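PDB 2G0B: FeeM from Uncultured bacterium, which probably transfers fatty acyl chains from acyl carrier protein to amino acids such as tyrosine, making N-acyl amino acids. Local coordinates for residues R23-T28 against Y61-I66. Residues are numbered along the deposited sequence; the frame is centred on the assembly and turned at random.
Sequences RIVRTT and YGTISI
Helix segment 23-28 crosses strand segment 61-66 at about 100°, with 8.6 Å between the axes at closest approach and I24 lying over G62, their CA atoms 7.0 Å apart. I24 comes in over the strand backbone: CG1 stands anti to its own carbonyl carbon (chi1 -68°) and carries CD1 to 3.9 Å from Y61 C, close to the peptide link to G62, while CG2 lies near Y61 O. With no side chain on G62 and the CB of Y61 directed away from the helix, I24 CD1 meets main-chain atoms. A classic beta bulge lies here, both Y61 and G62 bonding through the backbone to L54 of strand 49-56. The fold is that of the acetyltransferase clan, a mixed sheet with helices on both faces; helix 15-31 packs on one, and on the other I64 meets helix 121-133. I64 also touches the bound N-dodecanoyl-L-tyrosine, and the V25 side chain is about 6 Å from it. T63 points toward the helix and meets V25 methyl to methyl, CG2 to CG2 at 3.8 Å, the two side chains crossing at roughly a right angle. T63 OG1, anti to the backbone N (chi1 171°), hydrogen-bonds F52 O, which sets CG2 between N and the carbonyl carbon, facing V25. V25 also touches Q99 and A101 on neighbouring strand 94-102.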
ATOM      1  N   ARG A  23       4.683   6.199  13.006  1.00 40.23           N
ATOM      2  CA  ARG A  23       4.724   7.635  13.247  1.00 40.16           C
ATOM      3  C   ARG A  23       4.525   8.446  11.981  1.00 40.18           C
ATOM      4  O   ARG A  23       3.857   9.480  12.005  1.00 40.21           O
ATOM      5  CB  ARG A  23       6.036   8.016  13.878  1.00 40.09           C
ATOM      6  CG  ARG A  23       5.870   8.703  15.151  1.00 40.27           C
ATOM      7  CD  ARG A  23       6.131  10.176  15.110  1.00 40.50           C
ATOM      8  NE  ARG A  23       5.851  10.752  16.420  1.00 41.21           N
ATOM      9  CZ  ARG A  23       6.589  11.682  17.012  1.00 40.90           C
ATOM     10  NH1 ARG A  23       7.651  12.179  16.402  1.00 40.78           N
ATOM     11  NH2 ARG A  23       6.249  12.128  18.216  1.00 40.66           N
ATOM     12  N   ILE A  24       5.128   7.991  10.882  1.00 40.05           N
ATOM     13  CA  ILE A  24       4.940   8.638   9.604  1.00 40.02           C
ATOM     14  C   ILE A  24       3.475   8.532   9.214  1.00 40.03           C
ATOM     15  O   ILE A  24       2.848   9.542   8.918  1.00 40.05           O
ATOM     16  CB  ILE A  24       5.867   8.038   8.526  1.00 39.96           C
ATOM     17  CG1 ILE A  24       7.313   8.378   8.841  1.00 40.12           C
ATOM     18  CG2 ILE A  24       5.536   8.600   7.152  1.00 40.04           C
ATOM     19  CD1 ILE A  24       8.281   7.396   8.306  1.00 40.35           C
ATOM     20  N   VAL A  25       2.916   7.322   9.319  1.00 40.04           N
ATOM     21  CA  VAL A  25       1.507   7.076   8.984  1.00 40.08           C
ATOM     22  C   VAL A  25       0.580   7.937   9.825  1.00 40.16           C
ATOM     23  O   VAL A  25      -0.340   8.547   9.307  1.00 40.26           O
ATOM     24  CB  VAL A  25       1.126   5.582   9.120  1.00 40.00           C
ATOM     25  CG1 VAL A  25      -0.324   5.364   8.756  1.00 39.89           C
ATOM     26  CG2 VAL A  25       2.004   4.727   8.221  1.00 40.18           C
ATOM     27  N   ARG A  26       0.881   8.039  11.112  1.00 40.33           N
ATOM     28  CA  ARG A  26       0.096   8.844  12.031  1.00 40.31           C
ATOM     29  C   ARG A  26       0.099  10.323  11.668  1.00 40.36           C
ATOM     30  O   ARG A  26      -0.950  10.963  11.647  1.00 40.41           O
ATOM     31  CB  ARG A  26       0.609   8.665  13.445  1.00 40.32           C
ATOM     32  CG  ARG A  26      -0.270   9.273  14.497  1.00 40.54           C
ATOM     33  CD  ARG A  26       0.454   9.586  15.760  1.00 40.75           C
ATOM     34  NE  ARG A  26       0.024   8.716  16.846  1.00 41.70           N
ATOM     35  CZ  ARG A  26       0.763   8.436  17.927  1.00 41.84           C
ATOM     36  NH1 ARG A  26       1.985   8.948  18.044  1.00 41.51           N
ATOM     37  NH2 ARG A  26       0.279   7.640  18.894  1.00 41.43           N
ATOM     38  N   THR A  27       1.279  10.857  11.377  1.00 40.45           N
ATOM     39  CA  THR A  27       1.434  12.282  11.083  1.00 40.45           C
ATOM     40  C   THR A  27       0.811  12.646   9.733  1.00 40.44           C
ATOM     41  O   THR A  27       0.118  13.661   9.611  1.00 40.43           O
ATOM     42  CB  THR A  27       2.918  12.660  11.136  1.00 40.39           C
ATOM     43  OG1 THR A  27       3.423  12.370  12.442  1.00 40.28           O
ATOM     44  CG2 THR A  27       3.105  14.166  11.029  1.00 40.76           C
ATOM     45  N   THR A  28       1.028  11.780   8.748  1.00 40.45           N
ATOM     46  CA  THR A  28       0.503  11.952   7.401  1.00 40.42           C
ATOM     47  C   THR A  28      -1.025  11.944   7.386  1.00 40.42           C
ATOM     48  O   THR A  28      -1.646  12.822   6.774  1.00 40.52           O
ATOM     49  CB  THR A  28       1.103  10.855   6.475  1.00 40.41           C
ATOM     50  OG1 THR A  28       2.350  11.318   5.958  1.00 40.54           O
ATOM     51  CG2 THR A  28       0.265  10.617   5.211  1.00 40.85           C
ATOM     52  N   TYR A  61      11.663   8.025   5.880  1.00 39.80           N
ATOM     53  CA  TYR A  61      10.726   9.040   5.431  1.00 39.94           C
ATOM     54  C   TYR A  61       9.462   8.500   4.800  1.00 40.02           C
ATOM     55  O   TYR A  61       8.484   9.227   4.659  1.00 40.12           O
ATOM     56  CB  TYR A  61      11.404  10.093   4.536  1.00 39.98           C
ATOM     57  CG  TYR A  61      11.788   9.662   3.133  1.00 40.12           C
ATOM     58  CD1 TYR A  61      10.925   9.875   2.052  1.00 40.00           C
ATOM     59  CD2 TYR A  61      13.055   9.133   2.867  1.00 40.12           C
ATOM     60  CE1 TYR A  61      11.293   9.526   0.754  1.00 40.12           C
ATOM     61  CE2 TYR A  61      13.439   8.783   1.570  1.00 40.07           C
ATOM     62  CZ  TYR A  61      12.554   8.986   0.519  1.00 40.30           C
ATOM     63  OH  TYR A  61      12.908   8.640  -0.761  1.00 40.28           O
ATOM     64  N   GLY A  62       9.465   7.225   4.446  1.00 40.04           N
ATOM     65  CA  GLY A  62       8.322   6.641   3.775  1.00 39.98           C
ATOM     66  C   GLY A  62       8.166   5.191   4.095  1.00 40.01           C
ATOM     67  O   GLY A  62       9.140   4.505   4.364  1.00 40.17           O
ATOM     68  N   THR A  63       6.933   4.712   4.063  1.00 40.08           N
ATOM     69  CA  THR A  63       6.648   3.332   4.422  1.00 40.00           C
ATOM     70  C   THR A  63       5.458   2.777   3.663  1.00 39.98           C
ATOM     71  O   THR A  63       4.585   3.524   3.232  1.00 40.05           O
ATOM     72  CB  THR A  63       6.433   3.202   5.945  1.00 40.00           C
ATOM     73  OG1 THR A  63       5.952   1.893   6.246  1.00 40.66           O
ATOM     74  CG2 THR A  63       5.309   4.107   6.431  1.00 39.81           C
ATOM     75  N   ILE A  64       5.457   1.463   3.469  1.00 40.00           N
ATOM     76  CA  ILE A  64       4.329   0.749   2.867  1.00 40.00           C
ATOM     77  C   ILE A  64       4.284  -0.668   3.420  1.00 39.97           C
ATOM     78  O   ILE A  64       5.319  -1.276   3.660  1.00 40.03           O
ATOM     79  CB  ILE A  64       4.412   0.760   1.284  1.00 39.93           C
ATOM     80  CG1 ILE A  64       3.054   0.440   0.663  1.00 39.83           C
ATOM     81  CG2 ILE A  64       5.486  -0.199   0.762  1.00 40.03           C
ATOM     82  CD1 ILE A  64       2.900   0.931  -0.763  1.00 39.64           C
ATOM     83  N   SER A  65       3.091  -1.169   3.682  1.00 40.06           N
ATOM     84  CA  SER A  65       2.947  -2.539   4.155  1.00 40.16           C
ATOM     85  C   SER A  65       2.046  -3.373   3.251  1.00 40.16           C
ATOM     86  O   SER A  65       1.330  -2.845   2.408  1.00 40.19           O
ATOM     87  CB  SER A  65       2.430  -2.575   5.595  1.00 40.20           C
ATOM     88  OG  SER A  65       3.213  -1.768   6.452  1.00 40.35           O
ATOM     89  N   ILE A  66       2.105  -4.681   3.433  1.00 40.24           N
ATOM     90  CA  ILE A  66       1.259  -5.604   2.697  1.00 40.39           C
ATOM     91  C   ILE A  66       0.736  -6.683   3.652  1.00 40.41           C
ATOM     92  O   ILE A  66       1.505  -7.254   4.420  1.00 40.51           O
ATOM     93  CB  ILE A  66       2.036  -6.218   1.486  1.00 40.43           C
ATOM     94  CG1 ILE A  66       1.320  -7.450   0.940  1.00 40.73           C
ATOM     95  CG2 ILE A  66       3.471  -6.556   1.855  1.00 40.31           C
ATOM     96  CD1 ILE A  66       1.460  -7.603  -0.559  1.00 41.17           C
TER